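Local coordinates for periplasmic branched-chain amino acid-binding protein (Burkholderia mallei, PDB 3I09), which probably captures small ligands such as branched-chain amino acids in the periplasm for an ABC transporter, and here holds acetoacetic acid, at residues F9-S14 and G77-A82; T83-N88 and D106-E111; I99-G104 and H119-T124; T124-K129 and E360-T365; L279-Y284 and D316-G321. One frame throughout, in Å; residues are numbered along the deposited sequence. Where two conformers were deposited one is given.

Interactions 1 and 3 lie on neighbouring parallel strands of the six-stranded sheet, their centres about 11 Å apart, and both touch acetoacetic acid. Interaction 2 flanks them, sharing helix 81-94 with interaction 1 and interleaving along the chain with interaction 3, centres about 10 Å apart. Thr-124 belongs to both interactions 3 and 4, where the chain leaves this sheet for helix 124-137. Interaction 5, its centre about 12 Å from that of interaction 3, falls in sequence within the long loop that interaction 4 closes. One side of the ligand pocket is thus formed by loops at the ends of these strands, with interactions 2, 4 and 5 packed around them, as expected of a type I periplasmic binding protein.

Interaction 1 of 5, residues F9-S14 and G77-A82; sequences FITDMS and GGTNSA. With AAE (acetoacetic acid), chain C.
Thr-11 lays its side chain obliquely across that of Thr-79, with CB also resting on the bare CA of Gly-78. Its OG1, set anti to the backbone N (chi1 -161°), accepts the backbone N-H of Thr-79, with OG1 2.9 Å from Thr-79 N in an almost straight bond of 168°. A water bridges the two threonines: it takes the proton of Thr-79 OG1 at 2.7 Å and gives its own to Thr-11 OG1 and to Asp-12 O. Thr-11 OG1 is also bonded to Asp-21, which is consistent with its own proton going to that carboxylate. Behind this polar cluster, Ile-10 and Gly-77 form a parallel bridge between strands 5-11 and 72-77, and Gly-78 N reaches Ile-10 O at 2.8 Å. The chain then turns into helix 81-94, with Asn-80 at its N-cap. Here the ligand is met: Asn-80 N bonds the acetoacetic acid O8 at 2.9 Å, Ser-81 N bonds O3, and Ser-81 OG bonds O1 at a short 2.5 Å. Thr-11 OG1 thus holds the Thr-79 backbone N-H and the water its hydroxyl, a second shell behind the ligand-binding residues, while the ligand's acid group meets a helix N-terminus, whose dipole would be expected to favour negative charge.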
# COMPACT_ATOMS: atom_id res chain seq x y z
N PHE A 9 15.63 -2.62 2.85
CA PHE A 9 14.24 -2.44 3.14
C PHE A 9 14.11 -1.38 4.22
O PHE A 9 14.69 -1.53 5.30
CB PHE A 9 13.64 -3.76 3.61
CG PHE A 9 12.17 -3.71 3.97
CD1 PHE A 9 11.24 -3.16 3.12
CD2 PHE A 9 11.72 -4.27 5.17
CE1 PHE A 9 9.84 -3.16 3.46
CE2 PHE A 9 10.38 -4.27 5.51
CZ PHE A 9 9.44 -3.76 4.66
N ILE A 10 13.33 -0.36 3.93
CA ILE A 10 13.11 0.75 4.89
C ILE A 10 11.63 0.97 5.08
O ILE A 10 10.87 1.25 4.13
CB ILE A 10 13.78 2.06 4.46
CG1 ILE A 10 15.25 1.85 4.15
CG2 ILE A 10 13.56 3.12 5.59
CD1 ILE A 10 15.98 3.14 3.67
N THR A 11 11.18 0.82 6.32
CA THR A 11 9.77 0.90 6.63
C THR A 11 9.58 1.30 8.08
O THR A 11 10.55 1.49 8.82
CB THR A 11 9.03 -0.46 6.33
OG1 THR A 11 7.61 -0.22 6.23
CG2 THR A 11 9.32 -1.53 7.40
N ASP A 12 8.34 1.53 8.46
CA ASP A 12 8.02 1.81 9.88
C ASP A 12 8.02 0.46 10.64
O ASP A 12 7.14 -0.38 10.42
CB ASP A 12 6.64 2.44 10.01
CG ASP A 12 6.19 2.62 11.46
OD1 ASP A 12 7.04 2.52 12.35
OD2 ASP A 12 4.98 2.87 11.69
N MSE A 13 8.99 0.27 11.52
CA MSE A 13 9.04 -0.97 12.30
C MSE A 13 8.59 -0.78 13.74
O MSE A 13 8.56 -1.74 14.51
CB MSE A 13 10.44 -1.58 12.24
CG MSE A 13 10.72 -2.20 10.91
SE MSE A 13 12.56 -2.77 10.78
CE MSE A 13 12.48 -4.32 11.93
N SER A 14 8.22 0.45 14.10
CA SER A 14 7.90 0.76 15.50
C SER A 14 6.61 1.52 15.80
O SER A 14 6.18 1.53 16.94
CB SER A 14 9.09 1.51 16.15
OG SER A 14 9.52 2.65 15.41
N GLY A 77 10.86 0.09 -0.67
CA GLY A 77 10.21 1.13 0.12
C GLY A 77 9.01 0.54 0.84
O GLY A 77 8.13 -0.07 0.23
N GLY A 78 8.93 0.77 2.14
CA GLY A 78 7.80 0.32 2.93
C GLY A 78 6.74 1.39 3.09
O GLY A 78 6.37 2.09 2.14
N THR A 79 6.19 1.48 4.29
CA THR A 79 5.05 2.34 4.56
C THR A 79 5.48 3.82 4.68
O THR A 79 6.66 4.14 4.77
CB THR A 79 4.33 1.86 5.83
OG1 THR A 79 5.27 1.71 6.89
CG2 THR A 79 3.62 0.48 5.60
N ASN A 80 4.47 4.68 4.61
CA ASN A 80 4.56 6.12 4.83
C ASN A 80 4.96 6.86 3.54
O ASN A 80 6.11 6.80 3.10
CB ASN A 80 5.47 6.45 6.01
CG ASN A 80 5.45 7.95 6.34
OD1 ASN A 80 5.49 8.80 5.42
ND2 ASN A 80 5.41 8.28 7.64
N SER A 81 3.98 7.53 2.93
CA SER A 81 4.21 8.19 1.64
C SER A 81 5.22 9.35 1.71
O SER A 81 5.84 9.63 0.72
CB SER A 81 2.91 8.70 1.02
OG SER A 81 2.10 7.63 0.54
N ALA A 82 5.36 10.00 2.87
CA ALA A 82 6.39 11.06 2.99
C ALA A 82 7.77 10.41 2.82
O ALA A 82 8.63 10.94 2.09
CB ALA A 82 6.27 11.82 4.30
O1 AAE C . 1.20 5.80 2.05
C2 AAE C . 1.00 5.83 3.27
O3 AAE C . 1.51 6.70 4.02
C4 AAE C . 0.05 4.80 3.87
C5 AAE C . 0.79 3.58 4.35
O8 AAE C . 1.99 3.38 4.04
C9 AAE C . -0.05 2.57 5.07
O HOH W 1 5.57 -0.59 8.30

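Interaction 2 of 5, residues T83-N88 and D106-E111; sequences TALSMN and DTLTNE
The amide of Asn-88 receives a methyl of Leu-108 on one face: Leu-108 CD2 stands above Asn-88 CG at 3.7 Å and lies 4.0 Å from both OD1 and ND2 of that amide. At the edges of the same amide, OD1 is bonded to Thr-117 and ND2 to the carbonyl of Gln-112, which fixes the plane that the methyl rests on. A second amide, that of Asn-110, holds Asp-106 O close to its own plane, with Asn-110 ND2 2.9 Å from that oxygen; Thr-109 N reaches the carbonyl from the opposite face, and the two bonds close the short 3-10 turn 106-108. This turn follows strand 97-100 and packs on helix 81-94, the helix of the beta-alpha-beta crossover that joins strand 72-77 to strand 97-100. Leu-108 is wedged into the helix surface. Its CD2 touches Leu-85 CD2 at 3.7 Å where the two leucines cross, and its CD1 meets Ala-84 CB at 3.9 Å. Leu-85 CD2 extends on to Thr-107, lying 4.1 Å from Thr-107 CG2. No hydrogen bond passes between 83-88 and 106-111. Asp-106 at the start of the turn and Glu-111 after it both form salt bridges with Arg-370.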
# COMPACT_ATOMS: atom_id res chain seq x y z
N THR A 83 7.98 9.26 3.48
CA THR A 83 9.24 8.53 3.32
C THR A 83 9.39 7.96 1.92
O THR A 83 10.49 7.95 1.36
CB THR A 83 9.46 7.42 4.35
OG1 THR A 83 8.66 6.28 4.06
CG2 THR A 83 9.18 7.89 5.77
N ALA A 84 8.28 7.52 1.32
CA ALA A 84 8.35 6.97 -0.03
C ALA A 84 8.87 8.00 -1.03
O ALA A 84 9.63 7.67 -1.96
CB ALA A 84 6.96 6.47 -0.51
N LEU A 85 8.39 9.22 -0.89
CA LEU A 85 8.75 10.34 -1.78
C LEU A 85 10.15 10.85 -1.55
O LEU A 85 10.83 11.18 -2.50
CB LEU A 85 7.73 11.45 -1.67
CG LEU A 85 6.37 11.08 -2.28
CD1 LEU A 85 5.32 12.12 -1.89
CD2 LEU A 85 6.43 10.94 -3.81
N SER A 86 10.61 10.89 -0.29
CA SER A 86 12.00 11.31 -0.03
C SER A 86 12.98 10.28 -0.59
O SER A 86 13.98 10.65 -1.25
CB SER A 86 12.23 11.61 1.46
OG SER A 86 12.18 10.45 2.28
N MSE A 87 12.68 9.00 -0.41
CA MSE A 87 13.49 7.94 -0.99
C MSE A 87 13.48 7.92 -2.51
O MSE A 87 14.52 7.67 -3.15
CB MSE A 87 13.05 6.57 -0.43
CG MSE A 87 13.45 6.42 1.01
SE MSE A 87 13.07 4.63 1.74
CE MSE A 87 11.21 4.63 1.65
N ASN A 88 12.31 8.14 -3.08
CA ASN A 88 12.15 8.22 -4.55
C ASN A 88 13.10 9.22 -5.18
O ASN A 88 13.67 8.93 -6.24
CB ASN A 88 10.71 8.62 -4.84
CG ASN A 88 10.31 8.43 -6.28
OD1 ASN A 88 10.45 7.35 -6.84
ND2 ASN A 88 9.76 9.51 -6.88
N ASP A 106 -0.32 8.26 -5.06
CA ASP A 106 -0.18 8.12 -6.52
C ASP A 106 0.82 9.11 -7.14
O ASP A 106 1.18 8.99 -8.31
CB ASP A 106 -1.54 8.15 -7.24
CG ASP A 106 -2.20 9.52 -7.28
OD1 ASP A 106 -1.89 10.40 -6.46
OD2 ASP A 106 -3.12 9.68 -8.13
N THR A 107 1.28 10.08 -6.34
CA THR A 107 2.35 11.00 -6.70
C THR A 107 3.58 10.26 -7.26
O THR A 107 4.32 10.74 -8.13
CB THR A 107 2.78 11.81 -5.42
OG1 THR A 107 1.61 12.21 -4.70
CG2 THR A 107 3.54 12.98 -5.82
N LEU A 108 3.84 9.08 -6.70
CA LEU A 108 4.98 8.27 -7.06
C LEU A 108 5.03 7.87 -8.54
O LEU A 108 6.10 7.58 -9.02
CB LEU A 108 5.01 7.00 -6.19
CG LEU A 108 5.51 7.23 -4.78
CD1 LEU A 108 5.04 6.03 -3.90
CD2 LEU A 108 7.11 7.42 -4.71
N THR A 109 3.88 7.84 -9.21
CA THR A 109 3.82 7.49 -10.63
C THR A 109 3.18 8.61 -11.46
O THR A 109 2.74 8.40 -12.57
CB THR A 109 3.04 6.18 -10.83
OG1 THR A 109 1.73 6.32 -10.30
CG2 THR A 109 3.79 5.00 -10.10
N ASN A 110 3.17 9.81 -10.89
CA ASN A 110 2.52 10.94 -11.49
C ASN A 110 3.46 12.14 -11.40
O ASN A 110 4.48 12.12 -12.10
CB ASN A 110 1.14 11.15 -10.85
CG ASN A 110 0.11 10.26 -11.49
OD1 ASN A 110 -0.31 10.49 -12.65
ND2 ASN A 110 -0.30 9.21 -10.77
N GLU A 111 3.18 13.11 -10.54
CA GLU A 111 4.02 14.31 -10.46
C GLU A 111 5.49 14.00 -10.16
O GLU A 111 6.37 14.77 -10.56
CB GLU A 111 3.49 15.30 -9.42
CG GLU A 111 2.16 15.96 -9.78
CD GLU A 111 0.93 15.14 -9.44
OE1 GLU A 111 1.07 14.00 -8.90
OE2 GLU A 111 -0.18 15.66 -9.70

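Interaction 3 of 5, residues I99-G104 and H119-T124; sequences INIGAG and HYAYDT. With AAE (acetoacetic acid), chain C.
The ligand pocket takes part of its wall from this contact, where the last two parallel strands of the six-stranded sheet, 97-100 and 117-119, end side by side. Asn-100 pairs with His-119, and Tyr-120 N bonds Asn-100 O at 2.9 Å. From here 119-124 runs to helix 124-137 and on toward the separate four-stranded sheet, consistent with one of the inter-lobe crossovers of type I binding proteins. His-119, with CG anti to the backbone N (chi1 -157°), reaches the loop 101-104: NE2 donates to Ala-103 O at 2.6 Å, in the plane of the ring but well above the carbonyl plane. Tyr-122 O lies 3.3 Å above one face of that ring, toward its rim. The Tyr-122 side chain takes the preceding carbonyl, its OH donating to Gly-102 O at 2.7 Å while CE2 rests 3.5 Å from the CA of Gly-104, whose lack of a side chain leaves room for the ring. Beside these polar groups, Ile-99 CG2 and Ile-101 CD1 both lean on Tyr-120 CB. Gly-104 O accepts from Thr-124 N, and a water links Ile-101 O to Tyr-122 N. Asn-100 OD1 takes the N-H of Ala-103 on a lone pair, the donor lying in the amide carbonyl plane, an Asx motif that shapes the same loop. The two successive peptides before Gly-104 are each held by a side chain, consistent with Gly-104 N being kept in position to meet the acetoacetic acid O1 at 2.8 Å in a nearly straight bond of 168°.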
# COMPACT_ATOMS: atom_id res chain seq x y z
N ILE A 99 11.66 -0.06 -5.56
CA ILE A 99 10.34 -0.62 -5.61
C ILE A 99 9.63 -0.29 -4.32
O ILE A 99 10.08 -0.66 -3.22
CB ILE A 99 10.38 -2.13 -5.83
CG1 ILE A 99 11.14 -2.43 -7.10
CG2 ILE A 99 8.94 -2.66 -5.91
CD1 ILE A 99 11.28 -3.94 -7.39
N ASN A 100 8.55 0.47 -4.43
CA ASN A 100 7.75 0.82 -3.26
C ASN A 100 6.50 -0.04 -3.13
O ASN A 100 5.71 -0.17 -4.08
CB ASN A 100 7.36 2.27 -3.25
CG ASN A 100 6.75 2.66 -1.90
OD1 ASN A 100 5.63 2.28 -1.61
ND2 ASN A 100 7.54 3.32 -1.04
N ILE A 101 6.35 -0.67 -1.95
CA ILE A 101 5.17 -1.48 -1.66
C ILE A 101 4.22 -0.80 -0.67
O ILE A 101 3.00 -0.68 -0.92
CB ILE A 101 5.58 -2.86 -1.05
CG1 ILE A 101 6.14 -3.80 -2.13
CG2 ILE A 101 4.38 -3.53 -0.40
CD1 ILE A 101 7.34 -3.35 -2.78
N GLY A 102 4.74 -0.38 0.48
CA GLY A 102 3.87 -0.03 1.58
C GLY A 102 3.13 1.30 1.46
O GLY A 102 2.08 1.46 2.09
N ALA A 103 3.66 2.22 0.66
CA ALA A 103 3.13 3.57 0.56
C ALA A 103 2.13 3.67 -0.57
O ALA A 103 2.21 2.96 -1.56
CB ALA A 103 4.27 4.60 0.36
N GLY A 104 1.14 4.53 -0.39
CA GLY A 104 0.08 4.68 -1.35
C GLY A 104 0.04 5.84 -2.29
O GLY A 104 -0.62 5.75 -3.30
N HIS A 119 5.86 1.12 -8.46
CA HIS A 119 4.86 1.19 -7.40
C HIS A 119 4.05 -0.10 -7.48
O HIS A 119 3.28 -0.32 -8.41
CB HIS A 119 4.00 2.46 -7.53
CG HIS A 119 3.36 2.89 -6.22
ND1 HIS A 119 2.45 3.93 -6.16
CD2 HIS A 119 3.56 2.49 -4.95
CE1 HIS A 119 2.06 4.09 -4.90
NE2 HIS A 119 2.72 3.24 -4.14
N TYR A 120 4.30 -0.99 -6.52
CA TYR A 120 4.04 -2.39 -6.73
C TYR A 120 2.66 -2.91 -6.32
O TYR A 120 2.11 -3.78 -7.02
CB TYR A 120 5.11 -3.26 -6.06
CG TYR A 120 5.20 -4.68 -6.59
CD1 TYR A 120 6.02 -4.99 -7.68
CD2 TYR A 120 4.56 -5.75 -5.92
CE1 TYR A 120 6.15 -6.31 -8.13
CE2 TYR A 120 4.68 -7.07 -6.38
CZ TYR A 120 5.50 -7.34 -7.48
OH TYR A 120 5.64 -8.62 -7.97
N ALA A 121 2.14 -2.44 -5.19
CA ALA A 121 0.98 -3.11 -4.54
C ALA A 121 -0.37 -2.44 -4.70
O ALA A 121 -1.38 -3.11 -4.98
CB ALA A 121 1.27 -3.36 -3.07
N TYR A 122 -0.42 -1.14 -4.50
CA TYR A 122 -1.66 -0.36 -4.53
C TYR A 122 -1.28 1.12 -4.65
O TYR A 122 -0.14 1.47 -4.43
CB TYR A 122 -2.53 -0.55 -3.29
CG TYR A 122 -2.00 0.12 -2.07
CD1 TYR A 122 -0.83 -0.33 -1.46
CD2 TYR A 122 -2.55 1.31 -1.61
CE1 TYR A 122 -0.29 0.35 -0.34
CE2 TYR A 122 -2.04 1.97 -0.48
CZ TYR A 122 -0.91 1.51 0.13
OH TYR A 122 -0.40 2.18 1.23
N ASP A 123 -2.24 1.97 -4.98
CA ASP A 123 -2.04 3.41 -4.79
C ASP A 123 -3.36 4.08 -4.47
O ASP A 123 -4.43 3.45 -4.46
CB ASP A 123 -1.28 4.11 -5.95
CG ASP A 123 -2.05 4.16 -7.26
OD1 ASP A 123 -3.29 4.23 -7.25
OD2 ASP A 123 -1.35 4.13 -8.32
N THR A 124 -3.28 5.36 -4.18
CA THR A 124 -4.48 6.11 -3.78
C THR A 124 -5.50 6.31 -4.88
O THR A 124 -6.69 6.47 -4.59
CB THR A 124 -4.08 7.47 -3.21
OG1 THR A 124 -3.23 8.15 -4.13
CG2 THR A 124 -3.35 7.28 -1.90
O1 AAE C . 1.20 5.80 2.05
C2 AAE C . 1.00 5.83 3.27
O3 AAE C . 1.51 6.70 4.02
C4 AAE C . 0.05 4.80 3.87
C5 AAE C . 0.79 3.58 4.35
O8 AAE C . 1.99 3.38 4.04
C9 AAE C . -0.05 2.57 5.07
O HOH W 2 2.15 0.04 -3.44

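Interaction 4 of 5, residues T124-K129 and E360-T365; sequences TMALAK and EQAFTT
Ala-126, in the first turn of helix 124-137, comes within 5.0 Å, CA to CA, of Ala-362, the last residue of the short helix 359-362. So close an approach brings Ala-126 CA to 3.1 Å from Ala-362 O, a CA-H...O contact, and a water donates to both Ala-126 O and Ala-362 O. Phe-363, where the chain leaves the helix, turns one ring face to Ala-126: the methyl CB stands 4.3 Å from the ring centroid, a CH-pi contact. Lys-129, one turn further along the helix than Met-125, reaches across to the end of helix 359-362. Its chain bends at chi3 (79°), which swings CE toward the carbonyls at the helix end; NZ then bonds Phe-363 O at 2.8 Å, from above that carbonyl plane, and more weakly Gln-361 O. The ammonium would probably be favoured there by the negative end of the helix. One turn before Lys-129, the selenomethionine Met-125 crosses Thr-364 at about a right angle, with CG 3.6 Å from Thr-364 OG1. The joint sits between other elements of the fold: Met-333 of strand 329-338 packs on Ala-126, Ala-362 and Phe-363, whereas Asn-159 of helix 151-166 lies against Met-125 and Ala-128.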
# COMPACT_ATOMS: atom_id res chain seq x y z
N THR A 124 -3.28 5.36 -4.18
CA THR A 124 -4.48 6.11 -3.78
C THR A 124 -5.50 6.31 -4.88
O THR A 124 -6.69 6.47 -4.59
CB THR A 124 -4.08 7.47 -3.21
OG1 THR A 124 -3.23 8.15 -4.13
CG2 THR A 124 -3.35 7.28 -1.90
N MSE A 125 -5.09 6.29 -6.15
CA MSE A 125 -6.07 6.31 -7.25
C MSE A 125 -6.91 5.01 -7.25
O MSE A 125 -8.11 5.07 -7.39
CB MSE A 125 -5.35 6.52 -8.58
CG MSE A 125 -6.21 6.47 -9.76
SE MSE A 125 -7.41 8.05 -9.73
CE MSE A 125 -6.12 9.34 -10.36
N ALA A 126 -6.28 3.85 -7.10
CA ALA A 126 -7.02 2.59 -7.05
C ALA A 126 -7.96 2.54 -5.85
O ALA A 126 -9.08 2.06 -5.99
CB ALA A 126 -6.08 1.37 -7.02
N LEU A 127 -7.51 3.04 -4.69
CA LEU A 127 -8.39 3.12 -3.50
C LEU A 127 -9.64 3.94 -3.76
O LEU A 127 -10.77 3.51 -3.47
CB LEU A 127 -7.65 3.65 -2.26
CG LEU A 127 -6.44 2.83 -1.78
CD1 LEU A 127 -5.71 3.51 -0.64
CD2 LEU A 127 -6.84 1.35 -1.42
N ALA A 128 -9.42 5.12 -4.34
CA ALA A 128 -10.50 6.04 -4.66
C ALA A 128 -11.47 5.46 -5.68
O ALA A 128 -12.69 5.52 -5.50
CB ALA A 128 -9.89 7.34 -5.20
N LYS A 129 -10.93 4.93 -6.76
CA LYS A 129 -11.74 4.34 -7.80
C LYS A 129 -12.50 3.11 -7.31
O LYS A 129 -13.61 2.87 -7.76
CB LYS A 129 -10.89 4.00 -9.02
CG LYS A 129 -10.44 5.29 -9.78
CD LYS A 129 -9.40 4.99 -10.89
CE LYS A 129 -10.03 4.41 -12.19
NZ LYS A 129 -9.01 4.36 -13.35
N GLU A 360 -6.30 -2.80 -15.60
CA GLU A 360 -6.32 -1.68 -16.56
C GLU A 360 -7.33 -0.58 -16.16
O GLU A 360 -7.16 0.60 -16.53
CB GLU A 360 -6.65 -2.19 -17.97
CG GLU A 360 -5.73 -3.31 -18.51
CD GLU A 360 -4.28 -2.88 -18.71
OE1 GLU A 360 -4.00 -1.66 -18.65
OE2 GLU A 360 -3.43 -3.79 -18.91
N GLN A 361 -8.35 -0.94 -15.38
CA GLN A 361 -9.33 0.02 -14.93
C GLN A 361 -9.08 0.58 -13.55
O GLN A 361 -9.66 1.60 -13.21
CB GLN A 361 -10.74 -0.62 -14.98
CG GLN A 361 -11.03 -1.18 -16.37
CD GLN A 361 -12.27 -2.03 -16.43
OE1 GLN A 361 -13.17 -1.92 -15.59
NE2 GLN A 361 -12.34 -2.88 -17.46
N ALA A 362 -8.18 -0.02 -12.77
CA ALA A 362 -8.03 0.33 -11.36
C ALA A 362 -7.14 1.55 -11.11
O ALA A 362 -7.32 2.29 -10.13
CB ALA A 362 -7.46 -0.88 -10.62
N PHE A 363 -6.20 1.78 -12.01
CA PHE A 363 -5.16 2.79 -11.82
C PHE A 363 -5.34 4.00 -12.74
O PHE A 363 -6.24 4.05 -13.59
CB PHE A 363 -3.79 2.12 -12.01
CG PHE A 363 -3.49 1.06 -10.97
CD1 PHE A 363 -2.99 1.42 -9.75
CD2 PHE A 363 -3.75 -0.29 -11.22
CE1 PHE A 363 -2.75 0.48 -8.75
CE2 PHE A 363 -3.51 -1.25 -10.24
CZ PHE A 363 -3.00 -0.89 -9.03
N THR A 364 -4.44 4.98 -12.59
CA THR A 364 -4.49 6.22 -13.37
C THR A 364 -4.50 5.90 -14.87
O THR A 364 -3.70 5.09 -15.33
CB THR A 364 -3.26 7.11 -13.05
OG1 THR A 364 -3.25 7.43 -11.65
CG2 THR A 364 -3.27 8.38 -13.86
N THR A 365 -5.41 6.54 -15.62
CA THR A 365 -5.49 6.34 -17.05
C THR A 365 -4.47 7.20 -17.78
O THR A 365 -4.01 8.23 -17.27
CB THR A 365 -6.91 6.68 -17.61
OG1 THR A 365 -7.15 8.10 -17.49
CG2 THR A 365 -7.99 5.91 -16.89
O HOH W 3 -9.45 0.89 -8.55

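Interaction 5 of 5, residues L279-Y284 and D316-G321; sequences LQAADY and DFYAKG. With EDO (1,2-ethanediol), chain M.
Tyr-318 lays its ring against Ala-281 and Ala-282. Its CB sits over the centre of the neighbouring Phe-317 ring, 4.1 Å above that plane. CG stands anti to the backbone N (chi1 174°), on the way to helix 278-297; there CD1 meets Ala-281 CB at 3.9 Å, and CE1 and CZ lie against Ala-282 CB, the latter at 3.6 Å. That methyl lies over the ring face, 4.0 Å from the centroid, as a CH-pi contact. At the tip, OH still lies 3.8 Å from Ala-282 CB and is bonded to Ser-252. Residues 316-319 link strand 314-315 to the antiparallel strand 320-323, and this hairpin bend of the antiparallel sheet packs on the helix. Asp-316 shapes the bend as an Asx turn, its OD1 accepting from both Tyr-318 N and Ala-319 N, while OD2 is bonded to Ser-285 of the same helix. Phe-317 completes the contact: CE2 touches Ala-281 CB, and its edge is directed at the face of Tyr-284 in an offset edge-to-face pair, centroids 5.5 Å apart and planes at 77°. Tyr-284 CD1 and Phe-317 CE1 approach to 3.5 Å. Trp-264 of helix 259-272 joins both rings, stacked on Phe-317 and edge-to-face with Tyr-284, whose hydroxyl is bonded to Asp-35.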
# COMPACT_ATOMS: atom_id res chain seq x y z
N LEU A 279 0.48 -6.12 2.01
CA LEU A 279 1.82 -5.54 1.93
C LEU A 279 2.91 -6.56 2.13
O LEU A 279 3.91 -6.55 1.45
CB LEU A 279 1.97 -4.37 2.92
CG LEU A 279 0.92 -3.28 2.86
CD1 LEU A 279 1.27 -2.20 3.87
CD2 LEU A 279 0.77 -2.67 1.44
N GLN A 280 2.74 -7.43 3.13
CA GLN A 280 3.70 -8.47 3.42
C GLN A 280 3.82 -9.47 2.26
O GLN A 280 4.93 -9.84 1.85
CB GLN A 280 3.35 -9.12 4.77
CG GLN A 280 3.65 -8.14 5.93
CD GLN A 280 2.74 -8.21 7.14
OE1 GLN A 280 1.70 -8.90 7.15
NE2 GLN A 280 3.14 -7.49 8.20
N ALA A 281 2.68 -9.85 1.68
CA ALA A 281 2.64 -10.62 0.42
C ALA A 281 3.36 -9.93 -0.73
O ALA A 281 4.22 -10.52 -1.42
CB ALA A 281 1.15 -10.94 0.02
N ALA A 282 3.01 -8.67 -0.96
CA ALA A 282 3.65 -7.86 -2.02
C ALA A 282 5.16 -7.68 -1.83
O ALA A 282 5.91 -7.72 -2.81
CB ALA A 282 2.96 -6.51 -2.13
N ASP A 283 5.61 -7.53 -0.57
CA ASP A 283 7.04 -7.47 -0.27
C ASP A 283 7.77 -8.71 -0.84
O ASP A 283 8.82 -8.58 -1.52
CB ASP A 283 7.32 -7.40 1.24
CG ASP A 283 6.93 -6.07 1.90
OD1 ASP A 283 6.89 -5.02 1.22
OD2 ASP A 283 6.68 -6.11 3.15
N TYR A 284 7.25 -9.90 -0.52
CA TYR A 284 7.82 -11.14 -1.01
C TYR A 284 7.78 -11.16 -2.55
O TYR A 284 8.80 -11.43 -3.20
CB TYR A 284 7.09 -12.34 -0.41
CG TYR A 284 7.55 -13.71 -0.88
CD1 TYR A 284 7.32 -14.13 -2.17
CD2 TYR A 284 8.22 -14.58 -0.02
CE1 TYR A 284 7.73 -15.39 -2.61
CE2 TYR A 284 8.61 -15.87 -0.44
CZ TYR A 284 8.39 -16.23 -1.74
OH TYR A 284 8.78 -17.44 -2.18
N ASP A 316 2.60 -14.77 -10.03
CA ASP A 316 2.91 -15.54 -8.85
C ASP A 316 1.67 -15.57 -7.92
O ASP A 316 0.57 -15.17 -8.32
CB ASP A 316 4.20 -15.01 -8.20
CG ASP A 316 4.08 -13.57 -7.69
OD1 ASP A 316 2.96 -13.07 -7.50
OD2 ASP A 316 5.14 -12.96 -7.41
N PHE A 317 1.86 -16.09 -6.69
CA PHE A 317 0.77 -16.22 -5.73
C PHE A 317 0.15 -14.85 -5.36
O PHE A 317 -0.98 -14.80 -4.86
CB PHE A 317 1.29 -16.89 -4.44
CG PHE A 317 2.04 -15.94 -3.58
CD1 PHE A 317 3.37 -15.67 -3.80
CD2 PHE A 317 1.38 -15.24 -2.59
CE1 PHE A 317 4.03 -14.72 -3.05
CE2 PHE A 317 2.06 -14.30 -1.82
CZ PHE A 317 3.38 -14.06 -2.07
N TYR A 318 0.92 -13.77 -5.56
CA TYR A 318 0.48 -12.41 -5.24
C TYR A 318 -0.38 -11.81 -6.36
O TYR A 318 -1.48 -11.34 -6.11
CB TYR A 318 1.69 -11.51 -4.89
CG TYR A 318 1.26 -10.08 -4.71
CD1 TYR A 318 0.50 -9.71 -3.57
CD2 TYR A 318 1.55 -9.11 -5.66
CE1 TYR A 318 0.03 -8.39 -3.42
CE2 TYR A 318 1.07 -7.77 -5.52
CZ TYR A 318 0.30 -7.44 -4.40
OH TYR A 318 -0.17 -6.13 -4.30
N ALA A 319 0.10 -11.86 -7.60
CA ALA A 319 -0.55 -11.18 -8.70
C ALA A 319 -0.13 -11.71 -10.04
O ALA A 319 0.95 -12.28 -10.18
CB ALA A 319 -0.28 -9.65 -8.66
N LYS A 320 -1.00 -11.49 -11.01
CA LYS A 320 -0.63 -11.53 -12.42
C LYS A 320 -0.61 -10.09 -12.89
O LYS A 320 -1.56 -9.35 -12.66
CB LYS A 320 -1.60 -12.33 -13.25
CG LYS A 320 -1.77 -13.78 -12.77
N GLY A 321 0.48 -9.67 -13.52
CA GLY A 321 0.56 -8.29 -13.98
C GLY A 321 1.82 -7.93 -14.73
O GLY A 321 2.50 -8.79 -15.29
C1 EDO M . -0.85 -18.21 -8.88
O1 EDO M . -1.70 -17.64 -7.88
C2 EDO M . 0.44 -18.75 -8.29
O2 EDO M . 0.51 -20.16 -8.48